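Local atomic coordinates of ADP/ATP-dependent NAD(P)H-hydrate dehydratase (Bacillus subtilis, PDB entry 3RPZ), a protein that catalyses the nucleotide-dependent dehydration of hydrated NADH and NADPH, probably restoring the damaged cofactors to their normal reduced form. Residues G218-C230 / H237-C249. Numbering follows the deposited sequence.
With AMP (adenosine monophosphate), chain C.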
ATOM      1  N   GLY A 218      15.754   8.238 -11.600  1.00 12.53           N
ATOM      2  CA  GLY A 218      15.639   9.369 -12.470  1.00 13.05           C
ATOM      3  C   GLY A 218      14.202   9.743 -12.786  1.00 12.98           C
ATOM      4  O   GLY A 218      13.888  10.897 -13.036  1.00 13.33           O
ATOM      5  N   ASP A 219      13.317   8.751 -12.724  1.00 12.72           N
ATOM      6  CA  ASP A 219      11.892   9.000 -12.900  1.00 11.97           C
ATOM      7  C   ASP A 219      11.376   9.847 -11.735  1.00 12.82           C
ATOM      8  O   ASP A 219      10.623  10.826 -11.918  1.00 12.89           O
ATOM      9  CB  ASP A 219      11.141   7.672 -13.077  1.00 12.73           C
ATOM     10  CG  ASP A 219      11.689   6.834 -14.175  1.00 14.22           C
ATOM     11  OD1 ASP A 219      11.985   7.372 -15.286  1.00 13.42           O
ATOM     12  OD2 ASP A 219      11.843   5.604 -13.973  1.00 14.45           O
ATOM     13  N   THR A 220      11.737   9.472 -10.488  1.00 11.95           N
ATOM     14  CA  THR A 220      11.434  10.276  -9.339  1.00 12.10           C
ATOM     15  C   THR A 220      11.962  11.735  -9.500  1.00 11.67           C
ATOM     16  O   THR A 220      11.295  12.714  -9.166  1.00 12.98           O
ATOM     17  CB  THR A 220      12.026   9.620  -8.104  1.00 12.67           C
ATOM     18  OG1 THR A 220      11.427   8.332  -7.895  1.00 13.27           O
ATOM     19  CG2 THR A 220      11.812  10.470  -6.858  1.00 13.24           C
ATOM     20  N   LEU A 221      13.229  11.868  -9.927  1.00 12.16           N
ATOM     21  CA  LEU A 221      13.823  13.183 -10.104  1.00 12.34           C
ATOM     22  C   LEU A 221      12.993  14.047 -11.044  1.00 12.05           C
ATOM     23  O   LEU A 221      12.756  15.226 -10.748  1.00 12.38           O
ATOM     24  CB  LEU A 221      15.284  13.095 -10.576  1.00 12.92           C
ATOM     25  CG  LEU A 221      15.899  14.437 -10.894  1.00 12.64           C
ATOM     26  CD1 LEU A 221      16.054  15.300  -9.656  1.00 13.94           C
ATOM     27  CD2 LEU A 221      17.273  14.226 -11.573  1.00 14.55           C
ATOM     28  N   THR A 222      12.550  13.504 -12.182  1.00 11.62           N
ATOM     29  CA  THR A 222      11.747  14.295 -13.115  1.00 12.39           C
ATOM     30  C   THR A 222      10.538  14.884 -12.419  1.00 12.49           C
ATOM     31  O   THR A 222      10.184  16.040 -12.568  1.00 13.06           O
ATOM     32  CB  THR A 222      11.340  13.410 -14.276  1.00 11.51           C
ATOM     33  OG1 THR A 222      12.532  13.092 -14.995  1.00 13.35           O
ATOM     34  CG2 THR A 222      10.340  14.098 -15.211  1.00 13.56           C
ATOM     35  N   GLY A 223       9.893  14.055 -11.611  1.00 12.55           N
ATOM     36  CA  GLY A 223       8.758  14.549 -10.814  1.00 12.44           C
ATOM     37  C   GLY A 223       9.117  15.620  -9.816  1.00 12.23           C
ATOM     38  O   GLY A 223       8.413  16.637  -9.671  1.00 12.97           O
ATOM     39  N   MET A 224      10.222  15.429  -9.114  1.00 12.23           N
ATOM     40  CA  MET A 224      10.665  16.451  -8.168  1.00 12.16           C
ATOM     41  C   MET A 224      10.913  17.815  -8.856  1.00 12.66           C
ATOM     42  O   MET A 224      10.513  18.868  -8.368  1.00 13.63           O
ATOM     43  CB  MET A 224      11.884  15.993  -7.400  1.00 12.29           C
ATOM     44  CG  MET A 224      11.604  14.887  -6.452  1.00 12.29           C
ATOM     45  SD  MET A 224      13.076  14.277  -5.580  1.00 14.21           S
ATOM     46  CE  MET A 224      13.646  15.733  -4.755  1.00 17.84           C
ATOM     47  N   ILE A 225      11.566  17.788 -10.024  1.00 12.37           N
ATOM     48  CA  ILE A 225      11.763  19.027 -10.781  1.00 13.13           C
ATOM     49  C   ILE A 225      10.404  19.658 -11.141  1.00 13.44           C
ATOM     50  O   ILE A 225      10.206  20.865 -10.979  1.00 14.27           O
ATOM     51  CB  ILE A 225      12.587  18.804 -12.028  1.00 13.31           C
ATOM     52  CG1 ILE A 225      13.977  18.268 -11.677  1.00 14.48           C
ATOM     53  CG2 ILE A 225      12.829  20.112 -12.765  1.00 15.89           C
ATOM     54  CD1 ILE A 225      14.824  17.761 -12.899  1.00 15.52           C
ATOM     55  N   LEU A 226       9.461  18.835 -11.587  1.00 12.55           N
ATOM     56  CA  LEU A 226       8.154  19.309 -11.983  1.00 13.28           C
ATOM     57  C   LEU A 226       7.449  20.037 -10.832  1.00 13.49           C
ATOM     58  O   LEU A 226       6.937  21.117 -10.988  1.00 13.70           O
ATOM     59  CB  LEU A 226       7.303  18.141 -12.466  1.00 13.22           C
ATOM     60  CG  LEU A 226       5.874  18.488 -12.916  1.00 13.18           C
ATOM     61  CD1 LEU A 226       5.889  19.453 -14.113  1.00 15.01           C
ATOM     62  CD2 LEU A 226       5.086  17.204 -13.260  1.00 13.28           C
ATOM     63  N   GLY A 227       7.419  19.420  -9.669  1.00 12.73           N
ATOM     64  CA  GLY A 227       6.809  20.074  -8.519  1.00 13.82           C
ATOM     65  C   GLY A 227       7.564  21.327  -8.100  1.00 13.80           C
ATOM     66  O   GLY A 227       6.948  22.374  -7.802  1.00 14.62           O
ATOM     67  N   MET A 228       8.901  21.270  -8.062  1.00 13.55           N
ATOM     68  CA  MET A 228       9.645  22.446  -7.619  1.00 14.64           C
ATOM     69  C   MET A 228       9.473  23.637  -8.543  1.00 14.39           C
ATOM     70  O   MET A 228       9.436  24.789  -8.106  1.00 15.10           O
ATOM     71  CB  MET A 228      11.090  22.098  -7.283  1.00 16.40           C
ATOM     72  CG  MET A 228      11.162  21.402  -5.752  1.00 16.78           C
ATOM     73  SD  MET A 228      12.878  21.102  -5.479  1.00 20.70           S
ATOM     74  CE  MET A 228      12.594  19.712  -4.392  1.00 20.38           C
ATOM     75  N   LEU A 229       9.266  23.381  -9.820  1.00 13.54           N
ATOM     76  CA  LEU A 229       8.981  24.475 -10.785  1.00 14.50           C
ATOM     77  C   LEU A 229       7.702  25.217 -10.436  1.00 14.54           C
ATOM     78  O   LEU A 229       7.502  26.377 -10.851  1.00 17.08           O
ATOM     79  CB  LEU A 229       8.868  23.934 -12.210  1.00 14.21           C
ATOM     80  CG  LEU A 229      10.190  23.553 -12.870  1.00 14.04           C
ATOM     81  CD1 LEU A 229       9.902  22.663 -14.089  1.00 16.31           C
ATOM     82  CD2 LEU A 229      10.982  24.818 -13.260  1.00 15.68           C
ATOM     83  N   CYS A 230       6.790  24.521  -9.758  1.00 14.53           N
ATOM     84  CA  CYS A 230       5.516  25.126  -9.385  1.00 14.25           C
ATOM     85  C   CYS A 230       5.584  26.002  -8.160  1.00 15.86           C
ATOM     86  O   CYS A 230       4.745  26.905  -7.983  1.00 17.61           O
ATOM     87  CB  CYS A 230       4.450  24.028  -9.186  1.00 14.53           C
ATOM     88  SG  CYS A 230       4.049  23.150 -10.701  1.00 15.64           S
ATOM     89  N   HIS A 237      16.363  27.877  -9.825  1.00 17.51           N
ATOM     90  CA  HIS A 237      16.456  27.383  -8.460  1.00 17.19           C
ATOM     91  C   HIS A 237      15.676  26.128  -8.266  1.00 16.40           C
ATOM     92  O   HIS A 237      16.069  25.236  -7.521  1.00 16.59           O
ATOM     93  CB  HIS A 237      15.967  28.449  -7.479  1.00 17.06           C
ATOM     94  CG  HIS A 237      16.780  29.684  -7.502  1.00 20.76           C
ATOM     95  ND1 HIS A 237      16.322  30.867  -6.959  1.00 23.29           N
ATOM     96  CD2 HIS A 237      18.007  29.922  -7.998  1.00 20.40           C
ATOM     97  CE1 HIS A 237      17.253  31.793  -7.154  1.00 22.37           C
ATOM     98  NE2 HIS A 237      18.296  31.254  -7.757  1.00 24.55           N
ATOM     99  N   ALA A 238      14.512  26.041  -8.925  1.00 15.23           N
ATOM    100  CA  ALA A 238      13.722  24.834  -8.854  1.00 14.42           C
ATOM    101  C   ALA A 238      14.508  23.608  -9.330  1.00 14.62           C
ATOM    102  O   ALA A 238      14.528  22.569  -8.672  1.00 14.90           O
ATOM    103  CB  ALA A 238      12.458  24.956  -9.713  1.00 15.70           C
ATOM    104  N   VAL A 239      15.188  23.720 -10.481  1.00 14.16           N
ATOM    105  CA  VAL A 239      15.975  22.621 -11.035  1.00 14.06           C
ATOM    106  C   VAL A 239      17.121  22.267 -10.090  1.00 14.09           C
ATOM    107  O   VAL A 239      17.338  21.113  -9.724  1.00 14.35           O
ATOM    108  CB  VAL A 239      16.497  22.965 -12.434  1.00 13.97           C
ATOM    109  CG1 VAL A 239      17.414  21.833 -12.942  1.00 16.16           C
ATOM    110  CG2 VAL A 239      15.343  23.177 -13.408  1.00 15.34           C
ATOM    111  N   LEU A 240      17.846  23.288  -9.665  1.00 14.36           N
ATOM    112  CA  LEU A 240      19.029  23.071  -8.807  1.00 14.84           C
ATOM    113  C   LEU A 240      18.659  22.465  -7.451  1.00 14.96           C
ATOM    114  O   LEU A 240      19.300  21.524  -6.973  1.00 14.72           O
ATOM    115  CB  LEU A 240      19.798  24.399  -8.596  1.00 15.32           C
ATOM    116  CG  LEU A 240      20.471  24.908  -9.865  1.00 14.25           C
ATOM    117  CD1 LEU A 240      20.682  26.436  -9.734  1.00 16.42           C
ATOM    118  CD2 LEU A 240      21.767  24.176 -10.093  1.00 16.27           C
ATOM    119  N   ASN A 241      17.577  22.953  -6.852  1.00 14.68           N
ATOM    120  CA  ASN A 241      17.115  22.410  -5.575  1.00 14.54           C
ATOM    121  C   ASN A 241      16.548  21.017  -5.692  1.00 13.64           C
ATOM    122  O   ASN A 241      16.716  20.229  -4.769  1.00 14.67           O
ATOM    123  CB  ASN A 241      16.126  23.340  -4.878  1.00 14.41           C
ATOM    124  CG  ASN A 241      16.820  24.634  -4.361  1.00 16.59           C
ATOM    125  OD1 ASN A 241      18.051  24.629  -4.141  1.00 16.00           O
ATOM    126  ND2 ASN A 241      16.065  25.718  -4.150  1.00 15.98           N
ATOM    127  N   ALA A 242      15.907  20.684  -6.810  1.00 13.74           N
ATOM    128  CA  ALA A 242      15.394  19.358  -6.994  1.00 13.77           C
ATOM    129  C   ALA A 242      16.521  18.373  -7.072  1.00 14.04           C
ATOM    130  O   ALA A 242      16.504  17.313  -6.422  1.00 13.45           O
ATOM    131  CB  ALA A 242      14.498  19.284  -8.247  1.00 13.89           C
ATOM    132  N   VAL A 243      17.527  18.675  -7.908  1.00 14.18           N
ATOM    133  CA  VAL A 243      18.669  17.765  -8.090  1.00 14.05           C
ATOM    134  C   VAL A 243      19.404  17.594  -6.730  1.00 13.78           C
ATOM    135  O   VAL A 243      19.731  16.468  -6.298  1.00 14.30           O
ATOM    136  CB  VAL A 243      19.612  18.289  -9.142  1.00 13.16           C
ATOM    137  CG1 VAL A 243      20.863  17.440  -9.229  1.00 14.58           C
ATOM    138  CG2 VAL A 243      18.902  18.303 -10.497  1.00 14.66           C
ATOM    139  N   TYR A 244      19.563  18.688  -6.008  1.00 13.39           N
ATOM    140  CA  TYR A 244      20.254  18.653  -4.714  1.00 14.13           C
ATOM    141  C   TYR A 244      19.500  17.834  -3.683  1.00 13.34           C
ATOM    142  O   TYR A 244      20.059  16.948  -3.045  1.00 14.61           O
ATOM    143  CB  TYR A 244      20.485  20.087  -4.180  1.00 14.82           C
ATOM    144  CG  TYR A 244      21.287  20.170  -2.919  1.00 15.67           C
ATOM    145  CD1 TYR A 244      20.745  19.792  -1.708  1.00 16.02           C
ATOM    146  CD2 TYR A 244      22.580  20.616  -2.953  1.00 15.21           C
ATOM    147  CE1 TYR A 244      21.515  19.845  -0.538  1.00 16.18           C
ATOM    148  CE2 TYR A 244      23.331  20.694  -1.796  1.00 16.80           C
ATOM    149  CZ  TYR A 244      22.774  20.284  -0.610  1.00 16.08           C
ATOM    150  OH  TYR A 244      23.587  20.353   0.577  1.00 19.69           O
ATOM    151  N   LEU A 245      18.224  18.116  -3.521  1.00 13.58           N
ATOM    152  CA  LEU A 245      17.448  17.402  -2.505  1.00 13.69           C
ATOM    153  C   LEU A 245      17.276  15.936  -2.845  1.00 13.38           C
ATOM    154  O   LEU A 245      17.262  15.105  -1.956  1.00 13.54           O
ATOM    155  CB  LEU A 245      16.122  18.117  -2.235  1.00 14.32           C
ATOM    156  CG  LEU A 245      16.278  19.443  -1.494  1.00 13.81           C
ATOM    157  CD1 LEU A 245      14.958  20.228  -1.455  1.00 17.24           C
ATOM    158  CD2 LEU A 245      16.855  19.309  -0.079  1.00 17.98           C
ATOM    159  N   HIS A 246      17.129  15.613  -4.130  1.00 12.73           N
ATOM    160  CA  HIS A 246      17.077  14.205  -4.591  1.00 13.62           C
ATOM    161  C   HIS A 246      18.302  13.452  -4.098  1.00 13.05           C
ATOM    162  O   HIS A 246      18.166  12.397  -3.470  1.00 13.43           O
ATOM    163  CB  HIS A 246      16.937  14.228  -6.093  1.00 13.16           C
ATOM    164  CG  HIS A 246      16.961  12.911  -6.792  1.00 13.21           C
ATOM    165  ND1 HIS A 246      18.113  12.418  -7.384  1.00 13.99           N
ATOM    166  CD2 HIS A 246      15.971  12.014  -7.048  1.00 13.00           C
ATOM    167  CE1 HIS A 246      17.793  11.279  -8.012  1.00 13.48           C
ATOM    168  NE2 HIS A 246      16.503  11.022  -7.836  1.00 13.44           N
ATOM    169  N   GLY A 247      19.480  14.036  -4.274  1.00 13.17           N
ATOM    170  CA  GLY A 247      20.700  13.399  -3.790  1.00 13.28           C
ATOM    171  C   GLY A 247      20.762  13.362  -2.276  1.00 13.90           C
ATOM    172  O   GLY A 247      21.206  12.373  -1.682  1.00 14.23           O
ATOM    173  N   ALA A 248      20.330  14.432  -1.604  1.00 14.29           N
ATOM    174  CA  ALA A 248      20.330  14.489  -0.147  1.00 13.95           C
ATOM    175  C   ALA A 248      19.464  13.393   0.464  1.00 14.79           C
ATOM    176  O   ALA A 248      19.767  12.895   1.548  1.00 15.32           O
ATOM    177  CB  ALA A 248      19.904  15.878   0.344  1.00 14.95           C
ATOM    178  N   CYS A 249      18.378  13.034  -0.207  1.00 13.59           N
ATOM    179  CA  CYS A 249      17.516  11.964   0.288  1.00 14.15           C
ATOM    180  C   CYS A 249      18.252  10.645   0.317  1.00 14.70           C
ATOM    181  O   CYS A 249      18.097   9.857   1.268  1.00 14.62           O
ATOM    182  CB  CYS A 249      16.253  11.847  -0.542  1.00 13.99           C
ATOM    183  SG  CYS A 249      15.081  13.235  -0.305  1.00 15.14           S
TER
HETATM  184  P   AMP C 278      18.191   7.550 -14.406  1.00 14.61           P
HETATM  185  O1P AMP C 278      17.183   6.698 -13.556  1.00 17.93           O
HETATM  186  O2P AMP C 278      19.173   6.608 -14.983  1.00 18.62           O
HETATM  187  O3P AMP C 278      17.366   8.386 -15.364  1.00 13.16           O
HETATM  188  O5' AMP C 278      18.669   8.579 -13.384  1.00 14.46           O
HETATM  189  C5' AMP C 278      19.556   8.154 -12.279  1.00 14.29           C
HETATM  190  C4' AMP C 278      19.543   9.191 -11.211  1.00 13.48           C
HETATM  191  O4' AMP C 278      20.310   8.716 -10.056  1.00 14.37           O
HETATM  192  C3' AMP C 278      20.138  10.528 -11.590  1.00 13.02           C
HETATM  193  O3' AMP C 278      19.587  11.538 -10.768  1.00 14.92           O
HETATM  194  C2' AMP C 278      21.603  10.234 -11.232  1.00 13.79           C
HETATM  195  O2' AMP C 278      22.422  11.418 -11.159  1.00 14.89           O
HETATM  196  C1' AMP C 278      21.452   9.559  -9.888  1.00 15.11           C
HETATM  197  N9  AMP C 278      22.555   8.635  -9.598  1.00 13.26           N
HETATM  198  C8  AMP C 278      22.706   7.391 -10.071  1.00 14.68           C
HETATM  199  N7  AMP C 278      23.864   6.813  -9.613  1.00 16.16           N
HETATM  200  C5  AMP C 278      24.405   7.754  -8.813  1.00 15.52           C
HETATM  201  C6  AMP C 278      25.661   7.822  -8.028  1.00 15.66           C
HETATM  202  N6  AMP C 278      26.492   6.762  -8.031  1.00 17.01           N
HETATM  203  N1  AMP C 278      25.871   8.963  -7.375  1.00 16.23           N
HETATM  204  C2  AMP C 278      25.036  10.011  -7.383  1.00 16.52           C
HETATM  205  N3  AMP C 278      23.871  10.039  -8.102  1.00 15.25           N
HETATM  206  C4  AMP C 278      23.637   8.955  -8.783  1.00 13.80           C
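Met-228 of helix 218-230 lies among Ala-238, Ala-242, Asn-241 and Leu-245 of helix 237-249 as a knob in a hole, within a helical hairpin of the ribokinase-like fold. The two helices run roughly antiparallel at 139°, and their axes approach to 8.2 Å, a closeness that the small side chains of Ala-238 and Ala-242, both turned toward the first helix, help to allow. Followed outward, the Met-228 side chain meets a different part of the hole at each step. CB meets CB of Ala-238 at 4.0 Å; CG, anti to the carbonyl carbon (chi1 -80°), directs the extended chain over the neighbouring helix. SD then rests 3.3 Å from N of Ala-242, and CE ends 3.8 Å from CD1 of Leu-245, the two side chains lying nearly perpendicular. A turn earlier, Ile-225 lays CG1 against the methyl of Ala-242. This buried apolar seam, with strand 128-130 beneath the first helix and helix 264-277 flanking both, leads into the nucleotide site. There CB of Leu-221 covers one face of the His-246 ring in a CH-pi contact, 3.8 Å from the centroid, while SD of Met-224 lies at the ring's edge, near its plane. NE2 of the same ring is hydrogen-bonded to the backbone O of Thr-217, which helps to fix the ring's rotation and ties the second helix to the start of the first. Replacing His-246 with an alanine would probably leave the Thr-217 carbonyl without this mate and open a gap beneath Leu-221 beside the ribose. At that helix start, N of Gly-218 donates a hydrogen bond to O1P of AMP. The ribose is met by both helices: O3' of AMP lies 3.6 Å from CD2 of Leu-221 and 3.3 Å from CE1 of His-246.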